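Local coordinates for D-methionine-binding lipoprotein MetQ (Escherichia coli, PDB 4YAH), which binds methionine as the substrate-binding lipoprotein of an ATP-driven D-methionine permease of the ABC transporter type, at residues H32-V37 with E62-N67; G36-A41 with N84-K89; Q43-V48 with E257-V262; N67-P72 with N202-S207; V106-V111 with V228-T233. All coordinates share one frame; numbering follows the deposited sequence.

Contact 1. Residues H32-V37 with E62-N67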
# COMPACT_ATOMS: atom_id res chain seq x y z
N HIS A 32 16.03 6.84 -20.75
CA HIS A 32 14.62 6.53 -20.55
C HIS A 32 14.46 5.42 -19.52
O HIS A 32 15.20 4.44 -19.55
CB HIS A 32 14.00 6.09 -21.87
CG HIS A 32 12.53 5.83 -21.81
ND1 HIS A 32 11.59 6.83 -21.93
CD2 HIS A 32 11.84 4.67 -21.67
CE1 HIS A 32 10.38 6.31 -21.85
NE2 HIS A 32 10.50 5.00 -21.69
N ILE A 33 13.50 5.57 -18.60
CA ILE A 33 13.19 4.51 -17.65
C ILE A 33 11.67 4.40 -17.50
O ILE A 33 10.99 5.40 -17.45
CB ILE A 33 13.87 4.77 -16.27
CG1 ILE A 33 13.63 3.62 -15.30
CG2 ILE A 33 13.41 6.08 -15.67
CD1 ILE A 33 14.39 3.76 -13.99
N LYS A 34 11.18 3.17 -17.47
CA LYS A 34 9.75 2.92 -17.25
C LYS A 34 9.53 2.51 -15.79
O LYS A 34 10.17 1.56 -15.31
CB LYS A 34 9.23 1.84 -18.18
CG LYS A 34 9.22 2.20 -19.68
CD LYS A 34 8.49 1.14 -20.47
CE LYS A 34 8.42 1.50 -21.94
NZ LYS A 34 7.59 0.54 -22.72
N VAL A 35 8.63 3.20 -15.09
CA VAL A 35 8.34 2.90 -13.69
C VAL A 35 6.87 2.60 -13.50
O VAL A 35 6.02 3.41 -13.87
CB VAL A 35 8.73 4.06 -12.77
CG1 VAL A 35 8.56 3.65 -11.31
CG2 VAL A 35 10.18 4.49 -13.01
N GLY A 36 6.57 1.44 -12.92
CA GLY A 36 5.20 1.05 -12.64
C GLY A 36 4.68 1.63 -11.35
O GLY A 36 5.33 1.54 -10.31
N VAL A 37 3.49 2.23 -11.42
CA VAL A 37 2.84 2.89 -10.28
C VAL A 37 1.35 2.58 -10.32
O VAL A 37 0.84 2.10 -11.33
CB VAL A 37 3.06 4.42 -10.29
CG1 VAL A 37 4.55 4.73 -10.29
CG2 VAL A 37 2.42 5.07 -11.50
N GLU A 62 9.02 7.41 -17.80
CA GLU A 62 7.70 7.03 -18.27
C GLU A 62 6.97 6.29 -17.16
O GLU A 62 7.47 5.27 -16.68
CB GLU A 62 7.80 6.14 -19.51
CG GLU A 62 6.45 5.75 -20.05
CD GLU A 62 6.55 4.88 -21.28
OE1 GLU A 62 7.65 4.79 -21.87
OE2 GLU A 62 5.53 4.27 -21.67
N LEU A 63 5.80 6.78 -16.76
CA LEU A 63 4.99 6.07 -15.78
C LEU A 63 4.08 5.07 -16.48
O LEU A 63 3.40 5.41 -17.46
CB LEU A 63 4.17 7.06 -14.95
CG LEU A 63 5.00 8.11 -14.21
CD1 LEU A 63 4.10 9.09 -13.49
CD2 LEU A 63 6.01 7.46 -13.24
N VAL A 64 4.15 3.83 -16.05
CA VAL A 64 3.25 2.79 -16.51
C VAL A 64 2.29 2.52 -15.39
O VAL A 64 2.72 2.17 -14.29
CB VAL A 64 4.01 1.51 -16.89
CG1 VAL A 64 3.07 0.44 -17.40
CG2 VAL A 64 5.07 1.82 -17.96
N THR A 65 0.99 2.68 -15.64
CA THR A 65 0.02 2.63 -14.55
C THR A 65 -0.67 1.28 -14.46
O THR A 65 -0.91 0.61 -15.48
CB THR A 65 -1.05 3.72 -14.68
OG1 THR A 65 -1.79 3.55 -15.90
CG2 THR A 65 -0.42 5.10 -14.64
N PHE A 66 -0.96 0.90 -13.22
CA PHE A 66 -1.62 -0.36 -12.87
C PHE A 66 -2.72 -0.03 -11.88
O PHE A 66 -2.71 1.04 -11.27
CB PHE A 66 -0.62 -1.35 -12.25
CG PHE A 66 0.49 -1.76 -13.16
CD1 PHE A 66 0.38 -2.91 -13.92
CD2 PHE A 66 1.64 -1.00 -13.27
CE1 PHE A 66 1.41 -3.29 -14.78
CE2 PHE A 66 2.66 -1.37 -14.12
CZ PHE A 66 2.54 -2.52 -14.87
N ASN A 67 -3.67 -0.94 -11.71
CA ASN A 67 -4.65 -0.83 -10.63
C ASN A 67 -4.77 -2.14 -9.88
O ASN A 67 -5.84 -2.55 -9.46
CB ASN A 67 -6.03 -0.42 -11.16
CG ASN A 67 -6.96 -0.00 -10.04
OD1 ASN A 67 -6.53 0.64 -9.09
ND2 ASN A 67 -8.22 -0.40 -10.13
O HOH W 1 5.47 1.75 -22.64
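Five backbone hydrogen bonds join strand 32-37 to strand 62-66 in parallel, pairing Lys34 with Glu62, Val35 with Leu63, Gly36 with Val64 and Val37 with Thr65. They run from Glu62 N to Ile33 O (2.8 Å) through to Phe66 N on Val37 O, where the N-H is bent to 142°. Between them CA-H groups lean on the same carbonyls, Gly36 CA lying 3.2 Å from Val64 O. The two strands and helix 41-57 between them form a beta-alpha-beta unit, and strand 60-66 is an outermost strand of its sheet.

Apolar contacts lie on the face of Val35, Leu63 and Val37: Leu63 CD2 comes to 4.3 Å from Val37 CG1, under helix 41-57. On the other face the Phe66 ring turns its edge to the backbone, CE2 lying 3.8 Å from Gly36 CA, where glycine has no side chain to meet it.

Polar groups gather at the start of the strands. Glu62 is fully extended, CG anti to the backbone N (chi1 -179°), and runs alongside Lys34. Its OE1 takes a weak bond from His32 NE2 at 2.9 Å, while His32 ND1 is bonded to Asp60. Lys34 NZ stays 4.3 Å from Glu62 OE1. The lysine and glutamate charges probably attract each other at a distance, these two atoms being too far apart for a salt bridge.

Contact 2. Residues G36-A41 with N84-K89. With MET (methionine), chain B.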
# COMPACT_ATOMS: atom_id res chain seq x y z
N GLY A 36 6.57 1.44 -12.92
CA GLY A 36 5.20 1.05 -12.64
C GLY A 36 4.68 1.63 -11.35
O GLY A 36 5.33 1.54 -10.31
N VAL A 37 3.49 2.23 -11.42
CA VAL A 37 2.84 2.89 -10.28
C VAL A 37 1.35 2.58 -10.32
O VAL A 37 0.84 2.10 -11.33
CB VAL A 37 3.06 4.42 -10.29
CG1 VAL A 37 4.55 4.73 -10.29
CG2 VAL A 37 2.42 5.07 -11.50
N ILE A 38 0.66 2.84 -9.21
CA ILE A 38 -0.78 2.57 -9.14
C ILE A 38 -1.59 3.84 -9.42
O ILE A 38 -1.26 4.92 -8.92
CB ILE A 38 -1.19 2.02 -7.77
CG1 ILE A 38 -0.24 0.92 -7.30
CG2 ILE A 38 -2.63 1.50 -7.84
CD1 ILE A 38 -0.19 -0.28 -8.21
N VAL A 39 -2.67 3.70 -10.20
CA VAL A 39 -3.50 4.84 -10.52
C VAL A 39 -4.11 5.45 -9.27
O VAL A 39 -4.32 4.76 -8.28
CB VAL A 39 -4.64 4.47 -11.50
CG1 VAL A 39 -4.09 3.99 -12.78
CG2 VAL A 39 -5.53 3.41 -10.93
N GLY A 40 -4.37 6.75 -9.33
CA GLY A 40 -4.92 7.46 -8.20
C GLY A 40 -3.86 8.38 -7.64
O GLY A 40 -2.98 8.85 -8.37
N ALA A 41 -3.94 8.61 -6.34
CA ALA A 41 -3.09 9.59 -5.71
C ALA A 41 -1.62 9.19 -5.81
O ALA A 41 -0.76 10.06 -5.85
CB ALA A 41 -3.49 9.80 -4.28
N ASN A 84 9.40 -0.51 -10.11
CA ASN A 84 8.07 -0.08 -9.72
C ASN A 84 8.11 0.54 -8.34
O ASN A 84 9.11 0.46 -7.62
CB ASN A 84 7.04 -1.23 -9.80
CG ASN A 84 7.40 -2.43 -8.96
OD1 ASN A 84 7.80 -2.32 -7.79
ND2 ASN A 84 7.19 -3.61 -9.54
N ALA A 85 7.02 1.21 -8.00
CA ALA A 85 6.96 1.97 -6.78
C ALA A 85 5.58 1.85 -6.17
O ALA A 85 4.74 2.73 -6.38
CB ALA A 85 7.33 3.42 -7.04
N PHE A 86 5.34 0.76 -5.45
CA PHE A 86 3.98 0.50 -4.97
C PHE A 86 3.84 -0.42 -3.77
O PHE A 86 2.73 -0.57 -3.27
CB PHE A 86 3.14 -0.10 -6.11
CG PHE A 86 3.31 -1.60 -6.26
CD1 PHE A 86 2.39 -2.47 -5.71
CD2 PHE A 86 4.42 -2.13 -6.92
CE1 PHE A 86 2.54 -3.83 -5.82
CE2 PHE A 86 4.57 -3.50 -7.03
CZ PHE A 86 3.64 -4.35 -6.49
N GLN A 87 4.92 -1.06 -3.32
CA GLN A 87 4.81 -2.12 -2.32
C GLN A 87 5.72 -1.90 -1.11
O GLN A 87 6.72 -1.20 -1.20
CB GLN A 87 5.11 -3.48 -2.97
CG GLN A 87 6.59 -3.72 -3.26
CD GLN A 87 6.82 -4.79 -4.31
OE1 GLN A 87 6.47 -5.96 -4.12
NE2 GLN A 87 7.42 -4.39 -5.43
N HIS A 88 5.33 -2.46 0.03
CA HIS A 88 6.18 -2.44 1.20
C HIS A 88 7.01 -3.74 1.26
O HIS A 88 6.79 -4.64 0.44
CB HIS A 88 5.36 -2.22 2.51
CG HIS A 88 4.14 -3.08 2.65
ND1 HIS A 88 4.17 -4.46 2.68
CD2 HIS A 88 2.84 -2.73 2.82
CE1 HIS A 88 2.94 -4.92 2.83
NE2 HIS A 88 2.11 -3.89 2.93
N LYS A 89 7.95 -3.83 2.20
CA LYS A 89 8.89 -4.94 2.19
C LYS A 89 8.25 -6.27 2.55
O LYS A 89 8.59 -7.29 1.97
CB LYS A 89 10.09 -4.69 3.12
CG LYS A 89 11.18 -5.75 2.90
CD LYS A 89 12.51 -5.39 3.53
CE LYS A 89 13.52 -6.52 3.31
NZ LYS A 89 13.18 -7.71 4.16
N MET B . 0.57 1.39 -0.72
CA MET B . 0.19 0.14 -0.05
C MET B . 0.22 0.34 1.44
O MET B . 1.23 0.85 1.94
CB MET B . 1.13 -1.00 -0.45
CG MET B . 0.70 -2.37 0.04
SD MET B . 1.83 -3.70 -0.43
CE MET B . 1.44 -3.86 -2.17
OXT MET B . -0.74 -0.03 2.15
O HOH W 2 2.20 3.59 -6.87
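Gly36 and Asn84 form a parallel bridge between strands 32-38 and 83-88, neighbours in the mixed sheet of one lobe of this periplasmic-binding-protein fold. The packing is close here. Ala85 N donates to Gly36 O at 2.9 Å, and Asn84 CB sits 3.3 Å from the same oxygen, beside a glycine with no side chain of its own. Asn84 ND2 turns to Asn73 of helix 71-78.

Beyond this bridge the strands splay apart. A water fills the place of a direct backbone bond, accepting from Ile38 N and donating to Ala85 O at 2.7 Å. Past the water, contact is by side chains: Ile38 CG1 meets Phe86 CB at 3.7 Å, the two side chains crossing obliquely. With Phe86 CG lodged between its backbone N and carbonyl carbon (chi1 84°), the ring leads away from Ile38, and Gln87 CB covers the centre of one face.

The diverging end of strand 83-88 lines the methionine pocket. Phe86 CE1 lies 3.8 Å from the ligand CE, and Phe86 O is 3.3 Å from its CB. His88 NE2 is bonded to Asn141, and the ligand SD rests over one face of the imidazole, offset toward the rim and 3.4 Å from His88 NE2.

Contact 3. Residues Q43-V48 with E257-V262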
# COMPACT_ATOMS: atom_id res chain seq x y z
N GLN A 43 -0.17 7.74 -8.32
CA GLN A 43 0.26 8.18 -9.65
C GLN A 43 0.54 9.68 -9.64
O GLN A 43 1.51 10.14 -10.25
CB GLN A 43 -0.78 7.85 -10.71
CG GLN A 43 -0.36 8.28 -12.11
CD GLN A 43 -1.46 8.14 -13.13
OE1 GLN A 43 -2.48 7.51 -12.88
NE2 GLN A 43 -1.26 8.74 -14.30
N GLN A 44 -0.31 10.45 -8.97
CA GLN A 44 -0.10 11.90 -8.89
C GLN A 44 1.25 12.21 -8.25
O GLN A 44 1.97 13.08 -8.71
CB GLN A 44 -1.21 12.58 -8.09
CG GLN A 44 -2.59 12.44 -8.68
CD GLN A 44 -3.65 12.99 -7.74
OE1 GLN A 44 -3.47 14.08 -7.18
NE2 GLN A 44 -4.73 12.24 -7.55
N VAL A 45 1.59 11.49 -7.18
CA VAL A 45 2.86 11.72 -6.49
C VAL A 45 4.00 11.34 -7.42
O VAL A 45 5.01 12.03 -7.49
CB VAL A 45 2.91 10.93 -5.17
CG1 VAL A 45 4.27 11.04 -4.50
CG2 VAL A 45 1.82 11.43 -4.23
N ALA A 46 3.85 10.23 -8.14
CA ALA A 46 4.89 9.75 -9.04
C ALA A 46 5.11 10.76 -10.17
O ALA A 46 6.23 10.91 -10.66
CB ALA A 46 4.53 8.39 -9.61
N GLU A 47 4.03 11.44 -10.57
CA GLU A 47 4.15 12.46 -11.60
C GLU A 47 5.06 13.60 -11.12
O GLU A 47 5.78 14.19 -11.91
CB GLU A 47 2.76 13.00 -12.00
CG GLU A 47 2.01 12.03 -12.90
CD GLU A 47 0.69 12.58 -13.41
OE1 GLU A 47 0.43 13.79 -13.20
OE2 GLU A 47 -0.07 11.80 -14.02
N VAL A 48 5.04 13.89 -9.83
CA VAL A 48 5.92 14.92 -9.31
C VAL A 48 7.37 14.42 -9.38
O VAL A 48 8.28 15.18 -9.73
CB VAL A 48 5.53 15.31 -7.88
CG1 VAL A 48 6.49 16.32 -7.29
CG2 VAL A 48 4.11 15.87 -7.88
N GLU A 257 5.99 16.99 -0.32
CA GLU A 257 5.00 18.04 -0.14
C GLU A 257 3.71 17.70 -0.89
O GLU A 257 2.61 17.88 -0.35
CB GLU A 257 5.56 19.39 -0.60
CG GLU A 257 6.58 19.98 0.37
CD GLU A 257 6.04 20.10 1.80
OE1 GLU A 257 4.83 20.39 1.96
OE2 GLU A 257 6.82 19.88 2.75
N ALA A 258 3.87 17.16 -2.10
CA ALA A 258 2.74 16.69 -2.90
C ALA A 258 1.99 15.56 -2.21
O ALA A 258 0.76 15.56 -2.14
CB ALA A 258 3.22 16.24 -4.27
N ALA A 259 2.73 14.59 -1.69
CA ALA A 259 2.10 13.47 -1.01
C ALA A 259 1.37 13.91 0.25
O ALA A 259 0.29 13.40 0.57
CB ALA A 259 3.14 12.42 -0.67
N ASN A 260 1.96 14.84 0.98
CA ASN A 260 1.39 15.25 2.25
C ASN A 260 0.07 15.97 2.01
O ASN A 260 -0.87 15.87 2.81
CB ASN A 260 2.37 16.14 3.02
CG ASN A 260 1.81 16.61 4.35
OD1 ASN A 260 1.46 15.80 5.22
ND2 ASN A 260 1.73 17.92 4.53
N LYS A 261 0.00 16.67 0.90
CA LYS A 261 -1.22 17.35 0.49
C LYS A 261 -2.29 16.35 0.07
O LYS A 261 -3.36 16.28 0.69
CB LYS A 261 -0.92 18.32 -0.65
CG LYS A 261 -2.05 19.28 -0.97
CD LYS A 261 -2.40 20.15 0.23
CE LYS A 261 -3.00 21.49 -0.20
NZ LYS A 261 -4.09 21.34 -1.21
N VAL A 262 -2.01 15.56 -0.96
CA VAL A 262 -3.04 14.70 -1.52
C VAL A 262 -3.47 13.60 -0.54
O VAL A 262 -4.62 13.19 -0.57
CB VAL A 262 -2.59 14.06 -2.85
CG1 VAL A 262 -1.53 13.01 -2.64
CG2 VAL A 262 -3.80 13.46 -3.59
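Val45 and Ala259 mark the nearest approach of two almost antiparallel helix segments, 43-48 and 257-262, whose axes come within 9.3 Å at an angle of 159° and whose CA atoms at this pair are 5.8 Å apart. The small alanine lets the valine come close to the main chain: Val45 CG2 touches Ala259 CA at 3.8 Å and its CB at 3.9 Å. With CG1 anti to the backbone N (chi1 175°), Val45 turns CG2 to the partner helix, while CG1 packs on Phe110 of strand 103-111. The same CG2 also meets Val262 CG1 at 4.0 Å, so one methyl group bears on two successive turns of helix 253-262.

Helix 41-57 is the connection of the beta-alpha-beta unit formed with strands 32-38 and 60-66. Helix 253-262, from close to the C-terminal end of the chain, packs alongside it, and Phe110 of the same sheet lies against both Val45 and Ala259.

One turn further along helix 41-57, Val48 CG2 presses on Ala258 CB at 3.7 Å, and Val48 also touches Glu254 and Val255. Toward the other end a polar side chain joins the contact: Gln44 is extended beyond CG and crosses Val262, its OE1 lying 3.7 Å from the valine CG2.

Contact 4. Residues N67-P72 with N202-S207. With MET (methionine), chain B.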
# COMPACT_ATOMS: atom_id res chain seq x y z
N ASN A 67 -3.67 -0.94 -11.71
CA ASN A 67 -4.65 -0.83 -10.63
C ASN A 67 -4.77 -2.14 -9.88
O ASN A 67 -5.84 -2.55 -9.46
CB ASN A 67 -6.03 -0.42 -11.16
CG ASN A 67 -6.96 -0.00 -10.04
OD1 ASN A 67 -6.53 0.64 -9.09
ND2 ASN A 67 -8.22 -0.40 -10.13
N ASP A 68 -3.64 -2.81 -9.69
CA ASP A 68 -3.59 -4.01 -8.89
C ASP A 68 -2.19 -4.18 -8.35
O ASP A 68 -1.27 -3.46 -8.76
CB ASP A 68 -3.99 -5.22 -9.70
CG ASP A 68 -2.85 -5.72 -10.58
OD1 ASP A 68 -2.48 -4.98 -11.51
OD2 ASP A 68 -2.31 -6.82 -10.33
N TYR A 69 -2.02 -5.14 -7.46
CA TYR A 69 -0.77 -5.34 -6.77
C TYR A 69 0.03 -6.54 -7.29
O TYR A 69 1.11 -6.84 -6.76
CB TYR A 69 -1.05 -5.54 -5.28
CG TYR A 69 -1.39 -4.30 -4.47
CD1 TYR A 69 -1.04 -3.03 -4.90
CD2 TYR A 69 -2.00 -4.42 -3.24
CE1 TYR A 69 -1.30 -1.93 -4.12
CE2 TYR A 69 -2.26 -3.33 -2.46
CZ TYR A 69 -1.91 -2.10 -2.88
OH TYR A 69 -2.19 -1.03 -2.07
N VAL A 70 -0.49 -7.21 -8.31
CA VAL A 70 0.17 -8.40 -8.85
C VAL A 70 0.93 -8.09 -10.15
O VAL A 70 2.13 -8.39 -10.28
CB VAL A 70 -0.86 -9.52 -9.09
CG1 VAL A 70 -0.22 -10.76 -9.73
CG2 VAL A 70 -1.53 -9.88 -7.75
N LEU A 71 0.25 -7.46 -11.09
CA LEU A 71 0.87 -7.21 -12.40
C LEU A 71 2.13 -6.33 -12.36
O LEU A 71 3.01 -6.50 -13.20
CB LEU A 71 -0.15 -6.59 -13.35
CG LEU A 71 -1.36 -7.47 -13.65
CD1 LEU A 71 -2.32 -6.76 -14.63
CD2 LEU A 71 -0.94 -8.82 -14.18
N PRO A 72 2.23 -5.38 -11.41
CA PRO A 72 3.46 -4.58 -11.48
C PRO A 72 4.75 -5.38 -11.25
O PRO A 72 5.79 -5.07 -11.86
CB PRO A 72 3.27 -3.54 -10.38
CG PRO A 72 1.77 -3.44 -10.22
CD PRO A 72 1.24 -4.81 -10.48
N ASN A 202 -6.27 -0.19 1.88
CA ASN A 202 -5.03 0.50 1.59
C ASN A 202 -5.31 1.91 1.10
O ASN A 202 -6.18 2.13 0.28
CB ASN A 202 -4.22 -0.23 0.51
CG ASN A 202 -3.93 -1.67 0.87
OD1 ASN A 202 -4.72 -2.56 0.58
ND2 ASN A 202 -2.77 -1.90 1.50
N THR A 203 -4.52 2.86 1.57
CA THR A 203 -4.71 4.24 1.17
C THR A 203 -4.59 4.42 -0.34
O THR A 203 -5.22 5.32 -0.88
CB THR A 203 -3.73 5.13 1.92
OG1 THR A 203 -3.91 4.89 3.32
CG2 THR A 203 -3.99 6.59 1.63
N THR A 204 -3.82 3.55 -1.00
CA THR A 204 -3.75 3.45 -2.48
C THR A 204 -5.14 3.55 -3.11
O THR A 204 -5.39 4.36 -4.01
CB THR A 204 -3.17 2.10 -2.94
OG1 THR A 204 -1.94 1.82 -2.25
CG2 THR A 204 -2.92 2.11 -4.44
N TYR A 205 -6.03 2.69 -2.63
CA TYR A 205 -7.36 2.54 -3.20
C TYR A 205 -8.40 3.41 -2.48
O TYR A 205 -9.30 3.91 -3.14
CB TYR A 205 -7.74 1.05 -3.19
CG TYR A 205 -6.74 0.22 -3.99
CD1 TYR A 205 -5.86 -0.65 -3.36
CD2 TYR A 205 -6.69 0.32 -5.38
CE1 TYR A 205 -4.94 -1.39 -4.09
CE2 TYR A 205 -5.77 -0.42 -6.13
CZ TYR A 205 -4.90 -1.28 -5.47
OH TYR A 205 -3.99 -2.03 -6.19
N ALA A 206 -8.25 3.63 -1.18
CA ALA A 206 -9.13 4.57 -0.46
C ALA A 206 -9.08 5.95 -1.11
O ALA A 206 -10.10 6.64 -1.25
CB ALA A 206 -8.72 4.67 0.99
N SER A 207 -7.90 6.35 -1.55
CA SER A 207 -7.73 7.67 -2.14
C SER A 207 -8.44 7.79 -3.50
O SER A 207 -8.75 8.89 -3.94
CB SER A 207 -6.24 7.99 -2.31
OG SER A 207 -5.69 7.22 -3.36
N MET B . 0.57 1.39 -0.72
CA MET B . 0.19 0.14 -0.05
C MET B . 0.22 0.34 1.44
O MET B . 1.23 0.85 1.94
CB MET B . 1.13 -1.00 -0.45
CG MET B . 0.70 -2.37 0.04
SD MET B . 1.83 -3.70 -0.43
CE MET B . 1.44 -3.86 -2.17
OXT MET B . -0.74 -0.03 2.15
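Tyr69 is held between protein and ligand, with Tyr205 on one face of its ring and the bound methionine on the other. The ligand CE methyl sits over the ring centre, 3.5 Å above the plane. On the opposite face Tyr205, its CB directed at the 67-72 segment and its CG anti to the carbonyl carbon (chi1 -59°), puts OH toward the rim and CE1 3.3 Å from Tyr69 CZ. The ring planes are 56° apart, and Tyr205 OH is buried with no polar partner in the model.

Tyr69 OH donates tip to tip to Thr204 OG1 at 2.9 Å, with OG1 in the ring plane. Thr204 OG1, bonded also to Glu42, lies 3.0 Å from the ligand N, and Asn202 ND2 donates to the carboxylate OXT at 2.8 Å, nearly straight (167°). Asn67 OD1, bonded to Gln208, approaches the edge of the Tyr205 ring, 3.2 Å from CE2.

Asp68 OD2 accepts from both Val70 N and Leu71 N, capping the turn into helix 71-78. The contact sets the loop between strand 60-66 and helix 71-78 against the short helix 203-206 across the ligand cleft; Ile38 of strand 32-38 touches Thr204 and Tyr205.

Contact 5. Residues V106-V111 with V228-T233. With MET (methionine), chain B.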
# COMPACT_ATOMS: atom_id res chain seq x y z
N VAL A 106 15.46 -0.56 -3.78
CA VAL A 106 16.53 0.40 -4.03
C VAL A 106 16.25 1.74 -3.37
O VAL A 106 17.00 2.69 -3.54
CB VAL A 106 16.77 0.61 -5.55
CG1 VAL A 106 17.24 -0.70 -6.20
CG2 VAL A 106 15.52 1.13 -6.26
N GLY A 107 15.18 1.82 -2.58
CA GLY A 107 14.89 3.04 -1.87
C GLY A 107 13.51 3.02 -1.24
O GLY A 107 12.60 2.38 -1.79
N ASN A 108 13.36 3.71 -0.11
CA ASN A 108 12.07 3.88 0.55
C ASN A 108 11.31 5.06 -0.00
O ASN A 108 11.90 6.06 -0.38
CB ASN A 108 12.24 4.10 2.05
CG ASN A 108 12.87 2.95 2.75
OD1 ASN A 108 12.86 1.82 2.26
ND2 ASN A 108 13.43 3.22 3.93
N THR A 109 9.98 4.97 0.02
CA THR A 109 9.14 6.10 -0.34
C THR A 109 8.39 6.53 0.93
O THR A 109 9.01 7.12 1.82
CB THR A 109 8.20 5.76 -1.52
OG1 THR A 109 7.37 4.64 -1.19
CG2 THR A 109 9.03 5.42 -2.78
N PHE A 110 7.09 6.22 1.03
CA PHE A 110 6.30 6.63 2.19
C PHE A 110 5.71 5.46 2.96
O PHE A 110 5.46 4.39 2.39
CB PHE A 110 5.15 7.57 1.78
CG PHE A 110 5.61 8.78 1.02
CD1 PHE A 110 6.09 9.89 1.69
CD2 PHE A 110 5.58 8.79 -0.36
CE1 PHE A 110 6.52 11.00 0.99
CE2 PHE A 110 6.02 9.90 -1.08
CZ PHE A 110 6.49 11.01 -0.40
N VAL A 111 5.48 5.67 4.25
CA VAL A 111 4.58 4.82 5.01
C VAL A 111 3.17 5.40 4.82
O VAL A 111 3.00 6.62 4.89
CB VAL A 111 4.90 4.77 6.52
CG1 VAL A 111 3.98 3.79 7.23
CG2 VAL A 111 6.36 4.41 6.77
N VAL A 228 6.75 0.72 5.28
CA VAL A 228 7.22 1.75 4.38
C VAL A 228 7.24 1.16 2.96
O VAL A 228 7.65 0.02 2.76
CB VAL A 228 8.61 2.29 4.78
CG1 VAL A 228 9.70 1.23 4.61
CG2 VAL A 228 8.92 3.56 4.01
N ASN A 229 6.73 1.92 2.00
CA ASN A 229 6.71 1.48 0.61
C ASN A 229 8.11 1.66 0.00
O ASN A 229 8.95 2.37 0.56
CB ASN A 229 5.65 2.25 -0.19
CG ASN A 229 4.23 1.78 0.08
OD1 ASN A 229 3.36 1.92 -0.78
ND2 ASN A 229 3.98 1.26 1.29
N LEU A 230 8.31 1.06 -1.17
CA LEU A 230 9.63 0.89 -1.76
C LEU A 230 9.62 1.19 -3.25
O LEU A 230 8.60 1.00 -3.92
CB LEU A 230 10.11 -0.55 -1.58
CG LEU A 230 10.03 -1.14 -0.18
CD1 LEU A 230 10.18 -2.65 -0.28
CD2 LEU A 230 11.10 -0.54 0.70
N ILE A 231 10.77 1.60 -3.76
CA ILE A 231 11.08 1.53 -5.18
C ILE A 231 11.84 0.23 -5.33
O ILE A 231 12.78 -0.03 -4.55
CB ILE A 231 11.89 2.73 -5.67
CG1 ILE A 231 11.07 4.00 -5.49
CG2 ILE A 231 12.27 2.57 -7.16
CD1 ILE A 231 11.87 5.28 -5.48
N VAL A 232 11.40 -0.59 -6.27
CA VAL A 232 11.90 -1.94 -6.45
C VAL A 232 12.33 -2.16 -7.90
O VAL A 232 11.65 -1.71 -8.83
CB VAL A 232 10.84 -2.96 -6.06
CG1 VAL A 232 11.26 -4.35 -6.39
CG2 VAL A 232 10.57 -2.85 -4.58
N THR A 233 13.45 -2.86 -8.07
CA THR A 233 13.96 -3.24 -9.39
C THR A 233 14.27 -4.72 -9.41
O THR A 233 14.11 -5.40 -8.41
CB THR A 233 15.25 -2.49 -9.76
OG1 THR A 233 16.32 -2.93 -8.92
CG2 THR A 233 15.08 -0.99 -9.64
N MET B . 0.57 1.39 -0.72
CA MET B . 0.19 0.14 -0.05
C MET B . 0.22 0.34 1.44
O MET B . 1.23 0.85 1.94
CB MET B . 1.13 -1.00 -0.45
CG MET B . 0.70 -2.37 0.04
SD MET B . 1.83 -3.70 -0.43
CE MET B . 1.44 -3.86 -2.17
OXT MET B . -0.74 -0.03 2.15
O HOH W 3 6.53 3.10 -3.47
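Asn229, next to Thr109 and Phe110 across an antiparallel strand pair, grips the bound methionine by both ends of its amide: the ligand N donates to OD1 at 2.8 Å, and ND2 donates to the ligand O at 2.9 Å. The pair, strands 103-111 and 229-234, belongs to the mixed sheet of one lobe of the periplasmic-binding-protein fold.

The main chain of Asn229 is fixed on both sides of its CA. Its N donates to Phe110 O and its O accepts from Thr109 N, each bond meeting the carbonyl from above its plane. Thr109 OG1 sits between its own backbone N and carbonyl carbon (chi1 58°), 3.1 Å from Asn229 CB, and a water connects that hydroxyl with Leu230 O. This backbone pairing probably sets where the amide enters the pocket.

Further along, Asn108 faces Leu230 in a non-hydrogen-bonded pair, and its ND2 is bonded to Gly270 O. Beyond, Ile231 N donates to Gly107 O and Val106 N to Ile231 O, at 2.8 Å and nearly straight (175°). Side chains pack around these bonds: Val111 CG2 crosses Val228 CB at about a right angle, and Thr109 CG2 meets Ile231 CG1 at 3.7 Å. At the far end Val106 CG2 lies 3.7 Å from Ile231 CG2, and Val106 CG1 reaches Thr233 OG1 at 3.6 Å.

In the fold
Contacts 1, 2 and 5 lie in one mixed sheet: strand 32-38 is shared by the first two, and strand 83-88 of contact 2 borders strand 229-234 of contact 5, with Asn84 N 2.9 Å from Val232 O. Contact 3 packs beside this sheet, its centre about 15 Å from that of contact 1; Val37 CG1 meets Ala46 CB at 3.7 Å. Contacts 2, 4 and 5 all touch the bound methionine. The centres of contacts 2 and 4 are about 7 Å apart, whereas contacts 4 and 5, with centres about 15 Å apart, do not touch each other, though both touch the ligand. The side chains of Val37 (contact 1) and Val45 (contact 3) are about 10 and 11 Å from the ligand.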